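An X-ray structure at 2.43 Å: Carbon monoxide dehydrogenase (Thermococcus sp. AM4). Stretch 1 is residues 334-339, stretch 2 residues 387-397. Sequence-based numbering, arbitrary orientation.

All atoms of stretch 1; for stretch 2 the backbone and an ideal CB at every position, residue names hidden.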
# COMPACT_ATOMS: atom_id res chain seq x y z
N VAL A 334 -5.55 29.55 20.81
CA VAL A 334 -4.78 29.20 19.63
C VAL A 334 -5.30 30.02 18.45
O VAL A 334 -6.41 29.81 17.98
CB VAL A 334 -4.85 27.70 19.32
CG1 VAL A 334 -4.17 27.40 17.99
CG2 VAL A 334 -4.18 26.91 20.44
N GLU A 335 -4.48 30.97 17.99
CA GLU A 335 -4.87 31.76 16.83
C GLU A 335 -4.81 30.93 15.56
O GLU A 335 -5.66 31.08 14.67
CB GLU A 335 -3.96 32.99 16.71
CG GLU A 335 -4.45 34.18 17.50
CD GLU A 335 -4.36 33.97 18.99
OE1 GLU A 335 -3.24 33.78 19.51
OE2 GLU A 335 -5.42 33.99 19.66
N ALA A 336 -3.82 30.05 15.45
CA ALA A 336 -3.67 29.22 14.26
C ALA A 336 -2.88 27.97 14.61
O ALA A 336 -1.93 28.02 15.40
CB ALA A 336 -2.98 29.99 13.13
N ILE A 337 -3.29 26.85 14.02
CA ILE A 337 -2.52 25.61 14.06
C ILE A 337 -2.14 25.26 12.62
O ILE A 337 -3.01 25.14 11.75
CB ILE A 337 -3.30 24.47 14.74
CG1 ILE A 337 -2.49 23.17 14.69
CG2 ILE A 337 -4.68 24.28 14.13
CD1 ILE A 337 -2.88 22.17 15.76
N ILE A 338 -0.84 25.12 12.39
CA ILE A 338 -0.27 24.91 11.06
C ILE A 338 0.15 23.45 10.96
O ILE A 338 1.02 23.00 11.71
CB ILE A 338 0.93 25.84 10.81
CG1 ILE A 338 0.68 27.22 11.41
CG2 ILE A 338 1.24 25.93 9.32
CD1 ILE A 338 -0.54 27.91 10.87
N VAL A 339 -0.46 22.72 10.03
CA VAL A 339 -0.24 21.28 9.91
C VAL A 339 0.27 20.95 8.52
O VAL A 339 -0.01 21.66 7.55
CB VAL A 339 -1.53 20.49 10.24
CG1 VAL A 339 -2.02 20.83 11.63
CG2 VAL A 339 -2.61 20.77 9.20
N UNK A 387 3.36 35.08 5.40
CA UNK A 387 1.92 35.17 5.19
C UNK A 387 1.15 34.41 6.26
O UNK A 387 0.15 34.91 6.80
CB UNK A 387 1.55 34.64 3.80
N UNK A 388 1.61 33.20 6.60
CA UNK A 388 0.91 32.37 7.58
C UNK A 388 0.95 33.02 8.96
O UNK A 388 -0.08 33.14 9.65
CB UNK A 388 1.53 30.97 7.64
N UNK A 389 2.14 33.45 9.39
CA UNK A 389 2.26 34.09 10.70
C UNK A 389 1.43 35.37 10.74
O UNK A 389 0.84 35.71 11.77
CB UNK A 389 3.72 34.39 11.02
N UNK A 390 1.36 36.09 9.61
CA UNK A 390 0.54 37.29 9.56
C UNK A 390 -0.93 36.97 9.74
O UNK A 390 -1.65 37.69 10.43
CB UNK A 390 0.76 38.03 8.24
N UNK A 391 -1.40 35.89 9.11
CA UNK A 391 -2.80 35.50 9.28
C UNK A 391 -3.09 35.18 10.74
O UNK A 391 -4.13 35.59 11.28
CB UNK A 391 -3.14 34.30 8.40
N UNK A 392 -2.18 34.47 11.40
CA UNK A 392 -2.37 34.19 12.83
C UNK A 392 -2.42 35.47 13.65
O UNK A 392 -3.31 35.66 14.50
CB UNK A 392 -1.25 33.29 13.35
N UNK A 393 -1.47 36.38 13.42
CA UNK A 393 -1.41 37.62 14.18
C UNK A 393 -2.66 38.46 13.95
O UNK A 393 -3.17 39.11 14.87
CB UNK A 393 -0.16 38.42 13.80
N UNK A 394 -3.18 38.44 12.72
CA UNK A 394 -4.39 39.20 12.42
C UNK A 394 -5.63 38.55 13.01
O UNK A 394 -6.63 39.23 13.26
CB UNK A 394 -4.56 39.35 10.91
N UNK A 395 -5.59 37.23 13.24
CA UNK A 395 -6.69 36.57 13.93
C UNK A 395 -6.64 36.79 15.44
O UNK A 395 -7.66 36.57 16.11
CB UNK A 395 -6.67 35.07 13.62
N UNK A 396 -5.49 37.17 15.98
CA UNK A 396 -5.39 37.43 17.42
C UNK A 396 -6.52 38.26 18.02
O UNK A 396 -7.00 37.90 19.11
CB UNK A 396 -4.06 38.14 17.71
N UNK A 397 -6.98 39.36 17.42
CA UNK A 397 -8.08 40.13 18.04
C UNK A 397 -9.38 39.35 18.21
O UNK A 397 -10.25 39.79 18.97
CB UNK A 397 -8.37 41.38 17.20

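Stretch 2 is a helix whose last residues here, 396 and 397, lie in a 3-10 segment, and it packs against a strand whose alternating side chains present Ala-336 and Ile-338 to it, with Glu-335 just before them. Position 387 has nothing of stretch 1 within 5.5 Å of its ideal CB, so the visible atoms accept almost any helix-compatible residue; it is Glu-387, extended with chi1 and chi2 both t.

Position 388 points its CA-to-CB bond toward the strand, and its ideal CB lies 4.9 Å from Ile-338 CD1. That gap is too wide for an alanine to close by itself and the neighbour offers no polar group, so valine, leucine, isoleucine or methionine would suit. The residue is Ile-388, whose CG2 reaches to 3.5 Å from Ile-338 CD1, a snug apolar contact between two branched side chains.

Positions 389 and 390 find no partner here: 389 points away and 390 is out of reach, so stretch 1 sets no preference. They are Val-389 and Arg-390. Position 391 points sideways, again with no strand atom near its CB, and many residues would do; the closest side-chain approach of Ile-391 is CG2, 6.1 Å from Ala-336 CB.

At 392 the two backbones have their shortest CA-CA distance, 5.3 Å from the CA of 392 to the CA of Glu-335. CA-to-CB points sideways, yet the ideal CB is already 3.7 Å from Ala-336 CB and 4.3 Å from Glu-335 CB, so a methyl makes full contact without extending further. Alanine suits best, and serine is possible; glycine would leave the contact with Ala-336 CB unmade. Ala-392 sets its CB 3.7 Å from Ala-336 CB, methyl against methyl, while its backbone O lies 3.5 Å from Glu-335 CB.

Positions 393 and 394 both point away, leaving the choice open to apolar and polar residues alike; they are Ile-393 and Glu-394.

Position 395 turns toward stretch 1 again, and here the offer is polar: the ideal CB is 4.2 Å from Glu-335 O, a backbone acceptor. A short side chain carrying a donor fits, so asparagine, serine or threonine could be considered, and glutamine if it folded back. With chi1 t, Asn-395 donates a hydrogen bond from ND2 to Glu-335 O, 3.1 Å long with an angle of 158° at the hydrogen. It is the only hydrogen bond between the stretches.

At 396 phi/psi is -46/-44, still in the helical region. CA-to-CB points sideways, and the ideal CB is 4.0 Å from Glu-335 CG, whose methylenes offer an apolar surface leading to a carboxylate. An aromatic or a long aliphatic residue could lie alongside. Tyr-396 brings its CA to 3.4 Å from Glu-335 CG, and its ring passes the carboxylate edge-on: CD1 is 3.7 Å from Glu-335 OE1, which lies near the ring plane, where the slightly positive ring hydrogens are found.

Position 397 points away from the strand, and its phi of -61° is compatible with proline, among many others. It is Pro-397, with a C-gamma exo pucker.

Stretch 2 387-397: EIVRIAIENYP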
# COMPACT_ATOMS: atom_id res chain seq x y z
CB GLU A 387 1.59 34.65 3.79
CG GLU A 387 0.12 34.49 3.47
CD GLU A 387 -0.10 33.70 2.19
OE1 GLU A 387 0.89 33.19 1.63
OE2 GLU A 387 -1.27 33.60 1.74
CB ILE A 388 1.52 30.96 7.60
CG1 ILE A 388 1.09 30.17 6.36
CG2 ILE A 388 1.16 30.23 8.87
CD1 ILE A 388 1.97 28.98 6.05
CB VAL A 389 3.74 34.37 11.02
CG1 VAL A 389 3.87 35.07 12.36
CG2 VAL A 389 4.54 33.07 11.03
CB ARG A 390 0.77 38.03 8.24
CG ARG A 390 1.97 38.95 8.25
CD ARG A 390 1.95 39.94 7.11
NE ARG A 390 3.31 40.38 6.78
CZ ARG A 390 3.98 39.96 5.72
NH1 ARG A 390 5.21 40.40 5.49
NH2 ARG A 390 3.43 39.10 4.87
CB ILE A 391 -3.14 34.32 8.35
CG1 ILE A 391 -3.06 34.78 6.89
CG2 ILE A 391 -4.52 33.77 8.66
CD1 ILE A 391 -3.20 33.66 5.89
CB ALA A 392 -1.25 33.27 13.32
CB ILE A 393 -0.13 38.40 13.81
CG1 ILE A 393 1.10 37.70 14.38
CG2 ILE A 393 -0.21 39.84 14.29
CD1 ILE A 393 2.39 38.20 13.81
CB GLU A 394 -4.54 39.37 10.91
CG GLU A 394 -3.48 40.26 10.29
CD GLU A 394 -3.14 39.88 8.87
OE1 GLU A 394 -2.21 40.48 8.30
OE2 GLU A 394 -3.80 38.96 8.33
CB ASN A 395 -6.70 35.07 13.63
CG ASN A 395 -8.01 34.41 14.01
OD1 ASN A 395 -9.07 35.03 13.93
ND2 ASN A 395 -7.94 33.16 14.44
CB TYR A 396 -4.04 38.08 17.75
CG TYR A 396 -3.86 38.40 19.22
CD1 TYR A 396 -3.53 37.40 20.14
CD2 TYR A 396 -4.01 39.70 19.70
CE1 TYR A 396 -3.37 37.69 21.48
CE2 TYR A 396 -3.85 39.99 21.05
CZ TYR A 396 -3.52 38.98 21.93
OH TYR A 396 -3.36 39.27 23.27
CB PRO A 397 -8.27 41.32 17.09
CG PRO A 397 -6.96 41.48 16.44
CD PRO A 397 -6.41 40.10 16.27
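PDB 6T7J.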